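Local coordinates for thioredoxin reductase (Streptococcus pyogenes, PDB 5UWY), which probably catalyses the NADPH-dependent reduction of thioredoxin, passing electrons through its bound FAD and a redox-active disulfide, at residues 131-134 with 135-138; 282-285 with 286-289. All coordinates share one frame; numbering follows the deposited sequence.

Contact 1. Residues 131-134 with 135-138. With FAD (flavin-adenine dinucleotide), chain B.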
loop_
_atom_site.group_PDB
_atom_site.type_symbol
_atom_site.label_atom_id
_atom_site.label_comp_id
_atom_site.label_asym_id
_atom_site.label_seq_id
_atom_site.Cartn_x
_atom_site.Cartn_y
_atom_site.Cartn_z
ATOM N N SER A 131 21.755 -8.851 -6.745
ATOM C CA SER A 131 20.541 -8.312 -6.153
ATOM C C SER A 131 20.845 -7.868 -4.734
ATOM O O SER A 131 21.693 -8.449 -4.055
ATOM C CB SER A 131 19.406 -9.340 -6.156
ATOM O OG SER A 131 18.146 -8.705 -6.043
ATOM N N TYR A 132 20.151 -6.820 -4.295
ATOM C CA TYR A 132 20.265 -6.335 -2.927
ATOM C C TYR A 132 18.981 -6.562 -2.142
ATOM O O TYR A 132 18.766 -5.914 -1.112
ATOM C CB TYR A 132 20.645 -4.853 -2.920
ATOM C CG TYR A 132 21.871 -4.512 -3.740
ATOM C CD1 TYR A 132 23.145 -4.578 -3.188
ATOM C CD2 TYR A 132 21.753 -4.123 -5.069
ATOM C CE1 TYR A 132 24.270 -4.263 -3.941
ATOM C CE2 TYR A 132 22.869 -3.809 -5.828
ATOM C CZ TYR A 132 24.124 -3.881 -5.259
ATOM O OH TYR A 132 25.235 -3.567 -6.013
ATOM N N CYS A 133 18.126 -7.479 -2.604
ATOM C CA CYS A 133 16.777 -7.614 -2.060
ATOM C C CYS A 133 16.316 -9.057 -2.249
ATOM O O CYS A 133 15.913 -9.439 -3.349
ATOM C CB CYS A 133 15.834 -6.634 -2.740
ATOM S SG CYS A 133 14.324 -6.305 -1.844
ATOM N N ALA A 134 16.351 -9.836 -1.165
ATOM C CA ALA A 134 15.933 -11.232 -1.246
ATOM C C ALA A 134 14.421 -11.355 -1.394
ATOM O O ALA A 134 13.934 -12.189 -2.166
ATOM C CB ALA A 134 16.422 -11.991 -0.014
ATOM N N VAL A 135 13.660 -10.543 -0.654
ATOM C CA VAL A 135 12.209 -10.498 -0.815
ATOM C C VAL A 135 11.834 -10.119 -2.239
ATOM O O VAL A 135 10.742 -10.456 -2.711
ATOM C CB VAL A 135 11.596 -9.508 0.202
ATOM C CG1 VAL A 135 10.075 -9.516 0.127
ATOM C CG2 VAL A 135 12.060 -9.842 1.610
ATOM N N CYS A 136 12.740 -9.453 -2.949
ATOM C CA CYS A 136 12.464 -8.875 -4.257
ATOM C C CYS A 136 12.640 -9.885 -5.389
ATOM O O CYS A 136 11.690 -10.167 -6.128
ATOM C CB CYS A 136 13.369 -7.652 -4.453
ATOM S SG CYS A 136 12.952 -6.257 -3.360
ATOM N N ASP A 137 13.847 -10.438 -5.536
ATOM C CA ASP A 137 14.157 -11.340 -6.638
ATOM C C ASP A 137 14.505 -12.753 -6.181
ATOM O O ASP A 137 14.918 -13.574 -7.007
ATOM C CB ASP A 137 15.302 -10.768 -7.477
ATOM C CG ASP A 137 15.227 -9.258 -7.617
ATOM O OD1 ASP A 137 14.153 -8.749 -8.001
ATOM O OD2 ASP A 137 16.242 -8.581 -7.344
ATOM N N GLY A 138 14.340 -13.064 -4.894
ATOM C CA GLY A 138 14.696 -14.387 -4.408
ATOM C C GLY A 138 13.907 -15.508 -5.058
ATOM O O GLY A 138 14.431 -16.607 -5.256
HETATM P PA FAD B . 12.583 5.634 -4.493
HETATM O O1A FAD B . 11.836 5.098 -5.659
HETATM O O2A FAD B . 13.968 5.030 -4.239
HETATM O O5B FAD B . 12.760 7.178 -4.605
HETATM C C5B FAD B . 13.975 7.750 -5.129
HETATM C C4B FAD B . 13.646 8.978 -5.933
HETATM O O4B FAD B . 13.997 10.157 -5.171
HETATM C C3B FAD B . 14.381 9.082 -7.272
HETATM O O3B FAD B . 13.492 9.433 -8.329
HETATM C C2B FAD B . 15.434 10.162 -7.008
HETATM O O2B FAD B . 15.752 10.870 -8.202
HETATM C C1B FAD B . 14.684 11.047 -6.016
HETATM N N9A FAD B . 15.531 11.921 -5.202
HETATM C C8A FAD B . 16.374 11.565 -4.182
HETATM N N7A FAD B . 17.008 12.573 -3.629
HETATM C C5A FAD B . 16.543 13.670 -4.335
HETATM C C6A FAD B . 16.826 15.048 -4.236
HETATM N N6A FAD B . 17.680 15.567 -3.352
HETATM N N1A FAD B . 16.190 15.878 -5.095
HETATM C C2A FAD B . 15.335 15.362 -5.980
HETATM N N3A FAD B . 14.991 14.086 -6.162
HETATM C C4A FAD B . 15.635 13.289 -5.303
HETATM N N1 FAD B . 10.514 -3.381 -5.514
HETATM C C2 FAD B . 9.560 -4.357 -5.552
HETATM O O2 FAD B . 8.387 -4.135 -5.225
HETATM N N3 FAD B . 9.902 -5.632 -5.972
HETATM C C4 FAD B . 11.155 -6.048 -6.367
HETATM O O4 FAD B . 11.337 -7.212 -6.721
HETATM C C4X FAD B . 12.163 -5.006 -6.318
HETATM N N5 FAD B . 13.379 -5.313 -6.674
HETATM C C5X FAD B . 14.343 -4.321 -6.625
HETATM C C6 FAD B . 15.646 -4.638 -7.004
HETATM C C7 FAD B . 16.652 -3.680 -6.978
HETATM C C7M FAD B . 18.049 -4.062 -7.395
HETATM C C8 FAD B . 16.353 -2.372 -6.563
HETATM C C8M FAD B . 17.421 -1.311 -6.523
HETATM C C9 FAD B . 15.052 -2.051 -6.183
HETATM C C9A FAD B . 14.048 -3.012 -6.211
HETATM N N10 FAD B . 12.722 -2.726 -5.818
HETATM C C10 FAD B . 11.748 -3.701 -5.874
HETATM C "C1'" FAD B . 12.334 -1.364 -5.410
HETATM C "C2'" FAD B . 12.217 -1.174 -3.901
HETATM O "O2'" FAD B . 10.920 -1.552 -3.439
HETATM C "C3'" FAD B . 12.443 0.301 -3.566
HETATM O "O3'" FAD B . 12.697 0.392 -2.170
HETATM C "C4'" FAD B . 11.299 1.259 -3.923
HETATM O "O4'" FAD B . 11.285 1.485 -5.333
HETATM C "C5'" FAD B . 11.415 2.584 -3.197
HETATM O "O5'" FAD B . 10.321 3.443 -3.584
HETATM P P FAD B . 10.230 4.934 -3.068
HETATM O O1P FAD B . 9.857 4.930 -1.583
HETATM O O2P FAD B . 9.339 5.783 -3.900
HETATM O O3P FAD B . 11.730 5.453 -3.169
#
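The carbonyl of Cys133 ends a strand-to-helix loop and begins the single helical turn 134-137: its O takes the amide of Asp137 almost straight on (N to O 3.2 Å, N-H...O 170°) and that of Cys136 only weakly, while Ala134 O receives Gly138 N one residue further on. This turn brings the two cysteines, three residues apart, within bonding distance, and Cys133 SG and Cys136 SG are joined as a disulfide at 2.0 Å. Different first torsions point the two sulfurs at each other: in Cys133 SG is anti to the backbone N (chi1 -161°), whereas in Cys136 it lies anti to the carbonyl carbon (chi1 -68°). Cys136 SG stands over one face of the flavin, 3.3 Å from FAD C4X, whereas Cys133 SG is 5.1 Å from FAD C4X. Asp137 points its carboxylate two ways: OD1 is 3.5 Å from FAD O4, while OD2 accepts the hydroxyl of Ser131, modelled at a doubtful 2.3 Å. A small alanine suits position 134, where its methyl packs on Tyr161 and Leu162 of helix 153-162. Arg25 of the second subunit hydrogen-bonds to Cys136 O. A CxxC disulfide at the start of a helix, laid against C4X, is characteristic of low-molecular-weight thioredoxin reductases and consistent with the flavin-oxidising conformation known from the Escherichia coli enzyme.

Contact 2. Residues 282-285 with 286-289. With FAD (flavin-adenine dinucleotide), chain B.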
loop_
_atom_site.group_PDB
_atom_site.type_symbol
_atom_site.label_atom_id
_atom_site.label_comp_id
_atom_site.label_asym_id
_atom_site.label_seq_id
_atom_site.Cartn_x
_atom_site.Cartn_y
_atom_site.Cartn_z
ATOM N N LEU A 282 9.322 -3.232 5.897
ATOM C CA LEU A 282 9.153 -3.801 4.567
ATOM C C LEU A 282 9.107 -2.664 3.555
ATOM O O LEU A 282 8.206 -1.820 3.602
ATOM C CB LEU A 282 7.896 -4.666 4.503
ATOM C CG LEU A 282 7.567 -5.160 3.100
ATOM C CD1 LEU A 282 8.426 -6.364 2.764
ATOM C CD2 LEU A 282 6.101 -5.518 2.968
ATOM N N ARG A 283 10.085 -2.634 2.655
ATOM C CA ARG A 283 10.236 -1.559 1.675
ATOM C C ARG A 283 9.947 -2.124 0.283
ATOM O O ARG A 283 10.819 -2.715 -0.358
ATOM C CB ARG A 283 11.633 -0.953 1.773
ATOM C CG ARG A 283 11.744 0.132 2.831
ATOM C CD ARG A 283 13.185 0.578 3.058
ATOM N NE ARG A 283 13.278 1.622 4.078
ATOM C CZ ARG A 283 13.658 1.421 5.338
ATOM N NH1 ARG A 283 14.005 0.210 5.751
ATOM N NH2 ARG A 283 13.700 2.438 6.188
ATOM N N GLN A 284 8.708 -1.941 -0.171
ATOM C CA GLN A 284 8.249 -2.487 -1.439
ATOM C C GLN A 284 7.414 -1.442 -2.161
ATOM O O GLN A 284 7.005 -0.437 -1.577
ATOM C CB GLN A 284 7.421 -3.761 -1.243
ATOM C CG GLN A 284 8.112 -4.873 -0.490
ATOM C CD GLN A 284 9.278 -5.461 -1.253
ATOM O OE1 GLN A 284 9.113 -5.980 -2.358
ATOM N NE2 GLN A 284 10.464 -5.391 -0.665
ATOM N N ILE A 285 7.138 -1.703 -3.443
ATOM C CA ILE A 285 6.276 -0.802 -4.204
ATOM C C ILE A 285 4.876 -0.774 -3.592
ATOM O O ILE A 285 4.200 0.262 -3.614
ATOM C CB ILE A 285 6.241 -1.192 -5.706
ATOM C CG1 ILE A 285 7.571 -0.903 -6.407
ATOM C CG2 ILE A 285 5.161 -0.430 -6.459
ATOM C CD1 ILE A 285 7.977 -1.967 -7.417
ATOM N N THR A 286 4.441 -1.893 -3.002
ATOM C CA THR A 286 3.100 -2.008 -2.428
ATOM C C THR A 286 2.966 -1.197 -1.142
ATOM O O THR A 286 1.885 -0.649 -0.831
ATOM C CB THR A 286 2.818 -3.477 -2.143
ATOM O OG1 THR A 286 3.927 -4.031 -1.424
ATOM C CG2 THR A 286 2.702 -4.221 -3.442
ATOM N N THR A 287 4.047 -1.164 -0.359
ATOM C CA THR A 287 4.131 -0.323 0.824
ATOM C C THR A 287 4.262 1.139 0.446
ATOM O O THR A 287 3.568 1.973 1.015
ATOM C CB THR A 287 5.319 -0.749 1.698
ATOM O OG1 THR A 287 6.540 -0.285 1.109
ATOM C CG2 THR A 287 5.358 -2.251 1.783
ATOM N N ALA A 288 5.099 1.467 -0.540
ATOM C CA ALA A 288 5.198 2.850 -1.006
ATOM C C ALA A 288 3.877 3.341 -1.583
ATOM O O ALA A 288 3.587 4.542 -1.547
ATOM C CB ALA A 288 6.310 2.975 -2.054
ATOM N N VAL A 289 3.059 2.426 -2.095
ATOM C CA VAL A 289 1.785 2.804 -2.692
ATOM C C VAL A 289 0.736 3.065 -1.614
ATOM O O VAL A 289 0.100 4.127 -1.611
ATOM C CB VAL A 289 1.337 1.734 -3.706
ATOM C CG1 VAL A 289 -0.160 1.713 -3.846
ATOM C CG2 VAL A 289 1.970 2.007 -5.061
HETATM P PA FAD B . 12.583 5.634 -4.493
HETATM O O1A FAD B . 11.836 5.098 -5.659
HETATM O O2A FAD B . 13.968 5.030 -4.239
HETATM O O5B FAD B . 12.760 7.178 -4.605
HETATM C C5B FAD B . 13.975 7.750 -5.129
HETATM C C4B FAD B . 13.646 8.978 -5.933
HETATM O O4B FAD B . 13.997 10.157 -5.171
HETATM C C3B FAD B . 14.381 9.082 -7.272
HETATM O O3B FAD B . 13.492 9.433 -8.329
HETATM C C2B FAD B . 15.434 10.162 -7.008
HETATM O O2B FAD B . 15.752 10.870 -8.202
HETATM C C1B FAD B . 14.684 11.047 -6.016
HETATM N N9A FAD B . 15.531 11.921 -5.202
HETATM C C8A FAD B . 16.374 11.565 -4.182
HETATM N N7A FAD B . 17.008 12.573 -3.629
HETATM C C5A FAD B . 16.543 13.670 -4.335
HETATM C C6A FAD B . 16.826 15.048 -4.236
HETATM N N6A FAD B . 17.680 15.567 -3.352
HETATM N N1A FAD B . 16.190 15.878 -5.095
HETATM C C2A FAD B . 15.335 15.362 -5.980
HETATM N N3A FAD B . 14.991 14.086 -6.162
HETATM C C4A FAD B . 15.635 13.289 -5.303
HETATM N N1 FAD B . 10.514 -3.381 -5.514
HETATM C C2 FAD B . 9.560 -4.357 -5.552
HETATM O O2 FAD B . 8.387 -4.135 -5.225
HETATM N N3 FAD B . 9.902 -5.632 -5.972
HETATM C C4 FAD B . 11.155 -6.048 -6.367
HETATM O O4 FAD B . 11.337 -7.212 -6.721
HETATM C C4X FAD B . 12.163 -5.006 -6.318
HETATM N N5 FAD B . 13.379 -5.313 -6.674
HETATM C C5X FAD B . 14.343 -4.321 -6.625
HETATM C C6 FAD B . 15.646 -4.638 -7.004
HETATM C C7 FAD B . 16.652 -3.680 -6.978
HETATM C C7M FAD B . 18.049 -4.062 -7.395
HETATM C C8 FAD B . 16.353 -2.372 -6.563
HETATM C C8M FAD B . 17.421 -1.311 -6.523
HETATM C C9 FAD B . 15.052 -2.051 -6.183
HETATM C C9A FAD B . 14.048 -3.012 -6.211
HETATM N N10 FAD B . 12.722 -2.726 -5.818
HETATM C C10 FAD B . 11.748 -3.701 -5.874
HETATM C "C1'" FAD B . 12.334 -1.364 -5.410
HETATM C "C2'" FAD B . 12.217 -1.174 -3.901
HETATM O "O2'" FAD B . 10.920 -1.552 -3.439
HETATM C "C3'" FAD B . 12.443 0.301 -3.566
HETATM O "O3'" FAD B . 12.697 0.392 -2.170
HETATM C "C4'" FAD B . 11.299 1.259 -3.923
HETATM O "O4'" FAD B . 11.285 1.485 -5.333
HETATM C "C5'" FAD B . 11.415 2.584 -3.197
HETATM O "O5'" FAD B . 10.321 3.443 -3.584
HETATM P P FAD B . 10.230 4.934 -3.068
HETATM O O1P FAD B . 9.857 4.930 -1.583
HETATM O O2P FAD B . 9.339 5.783 -3.900
HETATM O O3P FAD B . 11.730 5.453 -3.169
#
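Gln284 and Ile285 lie on opposite sides of the flavin's pyrimidine ring, just before and at the start of helix 285-304, whose first turn begins at Ile285 and runs on into 286-289. Over one face comes the Gln284 amide, OE1 leading, 3.6 Å from FAD C2; its plane is turned about 53° from the flavin, so it meets the ring at a slant instead of stacking. On the other side, by the C2 edge and not over the ring, lies the tip of Ile285, CD1 3.4 Å from FAD C2, a branched apolar chain that packs against Pro14, Met42 and Ile48 as well as the flavin. At the rim of the ring the Ile285 amide donates to FAD O2 (N to O2 3.3 Å, N-H...O 169°). Such a helix N-terminus aimed at the flavin's C2 carbonyl is characteristic of FAD-binding domains in the pyridine nucleotide-disulphide oxidoreductase family, and its dipole would be expected to stabilise negative charge on the reduced ring. Gln284 is the N-cap residue. Its O is gripped twice, by Ala288 N at 2.9 Å and by Thr287 OG1 at 2.7 Å. Threonine suits 287 because chi1 of 76° folds OG1 back to that carbonyl and leaves CG2 to pack on Leu282 CD2 at 3.6 Å; OG1 is also hydrogen-bonded to Lys280 NZ. Ala288 is small enough to lie close to Pro14 and Ala15 of helix 14-25. The hydroxyl of Thr286 instead crosses the subunit boundary, hydrogen-bonded to Tyr22 OH of the second subunit.

Both contacts are buried helix starts that meet the same flavin, yet they belong to different parts of the fold. Contact 1 follows strand 130-131 of one parallel sheet and brings a redox disulfide to the flavin, with the Asp137 carboxylate close by. Contact 2 leads from strand 271-273 of the other sheet into the long helix 285-304, and holds the cofactor by a backbone amide and apolar packing. They touch through Gln284, whose NE2 packs 3.8 Å from Cys136 SG, so the disulfide and the N-cap glutamine are neighbours on one face of the ring. Each also meets the second subunit: Val135 and Leu282 both pack on its Gln297.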